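Local coordinates for putative nitrite reductase NADPH (Small subunit) oxidoreductase protein (Vibrio parahaemolyticus RIMD 2210633, PDB 3C0D) that is of unproven function but belongs to the Rieske-like NirD family, whose members serve as small subunits of NAD(P)H-dependent nitrite reductases, at residues 5-10 and 105-110. Numbering follows the deposited sequence.
Sequences TKVKLC and VCYLAK
V7 and Y107 pair across two antiparallel strands, V7 N giving a hydrogen bond to Y107 O (3.0 Å) and Y107 N returning one to V7 O (3.2 Å). Toward the chain ends, A109 N donates to T5 O (2.8 Å). At the other end the register slips by one residue: V105 O alone takes two donors, L9 N (2.8 Å) in the carbonyl plane and C10 N (3.3 Å) tilted from it, the C10 bond being the longer, while V105 N bonds to C10 O.

Among the side chains, those of V7 and Y107 run side by side. Y107 CG sits between its own backbone N and carbonyl carbon (chi1 71°), on the same side of the sheet as V7, and V7 CB rests over one ring face in a CH-pi contact, 3.8 Å from the ring centroid and shifted toward the rim. L9 crosses Y107 at about a right angle, its CD1 3.5 Å from Y107 CD2; both also touch I25. K6 CB packs against C106 CB and L108 CD2, while K6 NZ turns to a salt bridge with D101.

The doubled residues L9 and C10 opposite V105 form a classic beta bulge, in the antiparallel sheet where strand 104-108 joins the N-terminal strand to strand 95-100 of this Rieske-like domain.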
loop_
_atom_site.group_PDB
_atom_site.type_symbol
_atom_site.label_atom_id
_atom_site.label_comp_id
_atom_site.label_asym_id
_atom_site.label_seq_id
_atom_site.Cartn_x
_atom_site.Cartn_y
_atom_site.Cartn_z
ATOM N N THR A 5 12.579 -13.740 6.558
ATOM C CA THR A 5 11.358 -14.551 6.594
ATOM C C THR A 5 10.081 -13.866 6.092
ATOM O O THR A 5 9.893 -12.655 6.266
ATOM C CB THR A 5 11.094 -15.096 8.013
ATOM O OG1 THR A 5 11.113 -14.014 8.957
ATOM C CG2 THR A 5 12.153 -16.133 8.391
ATOM N N LYS A 6 9.213 -14.661 5.468
ATOM C CA LYS A 6 7.954 -14.171 4.921
ATOM C C LYS A 6 6.745 -14.803 5.605
ATOM O O LYS A 6 6.734 -15.997 5.898
ATOM C CB LYS A 6 7.896 -14.437 3.415
ATOM C CG LYS A 6 8.044 -15.891 3.023
ATOM C CD LYS A 6 7.964 -16.055 1.512
ATOM C CE LYS A 6 9.055 -15.257 0.811
ATOM N NZ LYS A 6 8.991 -15.451 -0.656
ATOM N N VAL A 7 5.723 -13.991 5.854
ATOM C CA VAL A 7 4.512 -14.457 6.526
ATOM C C VAL A 7 3.302 -14.384 5.592
ATOM O O VAL A 7 2.992 -13.315 5.063
ATOM C CB VAL A 7 4.204 -13.580 7.772
ATOM C CG1 VAL A 7 3.171 -14.270 8.668
ATOM C CG2 VAL A 7 5.483 -13.289 8.533
ATOM N N LYS A 8 2.620 -15.508 5.397
ATOM C CA LYS A 8 1.439 -15.527 4.543
ATOM C C LYS A 8 0.513 -14.390 4.949
ATOM O O LYS A 8 0.184 -14.242 6.126
ATOM C CB LYS A 8 0.703 -16.869 4.669
ATOM C CG LYS A 8 1.470 -18.065 4.090
ATOM C CD LYS A 8 0.700 -19.368 4.241
ATOM C CE LYS A 8 1.479 -20.524 3.627
ATOM N NZ LYS A 8 0.849 -21.851 3.867
ATOM N N LEU A 9 0.104 -13.585 3.970
ATOM C CA LEU A 9 -0.773 -12.431 4.191
ATOM C C LEU A 9 -2.163 -12.675 3.580
ATOM O O LEU A 9 -3.185 -12.638 4.274
ATOM C CB LEU A 9 -0.125 -11.206 3.555
ATOM C CG LEU A 9 -0.507 -9.832 4.081
ATOM C CD1 LEU A 9 -0.367 -9.799 5.587
ATOM C CD2 LEU A 9 0.403 -8.799 3.444
ATOM N N CYS A 10 -2.190 -12.906 2.268
ATOM C CA CYS A 10 -3.430 -13.204 1.547
ATOM C C CYS A 10 -3.144 -13.809 0.178
ATOM O O CYS A 10 -1.994 -13.905 -0.245
ATOM C CB CYS A 10 -4.280 -11.947 1.369
ATOM S SG CYS A 10 -3.733 -10.807 0.079
ATOM N N VAL A 105 0.566 -14.037 -1.305
ATOM C CA VAL A 105 1.119 -12.730 -1.028
ATOM C C VAL A 105 1.633 -12.773 0.402
ATOM O O VAL A 105 0.917 -13.170 1.316
ATOM C CB VAL A 105 0.062 -11.639 -1.171
ATOM C CG1 VAL A 105 0.661 -10.300 -0.843
ATOM C CG2 VAL A 105 -0.481 -11.654 -2.582
ATOM N N CYS A 106 2.890 -12.399 0.587
ATOM C CA CYS A 106 3.485 -12.410 1.910
ATOM C C CYS A 106 4.107 -11.064 2.228
ATOM O O CYS A 106 4.314 -10.233 1.344
ATOM C CB CYS A 106 4.591 -13.473 1.988
ATOM S SG CYS A 106 4.083 -15.188 1.837
ATOM N N TYR A 107 4.404 -10.847 3.500
ATOM C CA TYR A 107 5.081 -9.629 3.894
ATOM C C TYR A 107 6.389 -10.118 4.507
ATOM O O TYR A 107 6.440 -11.196 5.097
ATOM C CB TYR A 107 4.231 -8.827 4.878
ATOM C CG TYR A 107 4.083 -9.390 6.262
ATOM C CD1 TYR A 107 5.037 -9.137 7.247
ATOM C CD2 TYR A 107 2.942 -10.093 6.623
ATOM C CE1 TYR A 107 4.844 -9.564 8.575
ATOM C CE2 TYR A 107 2.738 -10.528 7.945
ATOM C CZ TYR A 107 3.689 -10.256 8.916
ATOM O OH TYR A 107 3.454 -10.646 10.220
ATOM N N LEU A 108 7.456 -9.352 4.345
ATOM C CA LEU A 108 8.751 -9.762 4.870
ATOM C C LEU A 108 8.988 -9.199 6.270
ATOM O O LEU A 108 8.910 -7.987 6.479
ATOM C CB LEU A 108 9.850 -9.309 3.901
ATOM C CG LEU A 108 9.606 -9.755 2.448
ATOM C CD1 LEU A 108 10.617 -9.116 1.510
ATOM C CD2 LEU A 108 9.674 -11.270 2.366
ATOM N N ALA A 109 9.268 -10.087 7.223
ATOM C CA ALA A 109 9.519 -9.689 8.611
ATOM C C ALA A 109 10.999 -9.798 8.996
ATOM O O ALA A 109 11.876 -9.810 8.131
ATOM C CB ALA A 109 8.668 -10.536 9.562
ATOM N N LYS A 110 11.264 -9.877 10.299
ATOM C CA LYS A 110 12.628 -9.996 10.820
ATOM C C LYS A 110 12.692 -11.212 11.753
ATOM O O LYS A 110 12.047 -12.223 11.474
ATOM C CB LYS A 110 13.005 -8.717 11.573
ATOM C CG LYS A 110 12.641 -7.440 10.817
ATOM C CD LYS A 110 13.219 -6.182 11.469
ATOM C CE LYS A 110 14.724 -6.063 11.249
ATOM N NZ LYS A 110 15.282 -4.827 11.872
#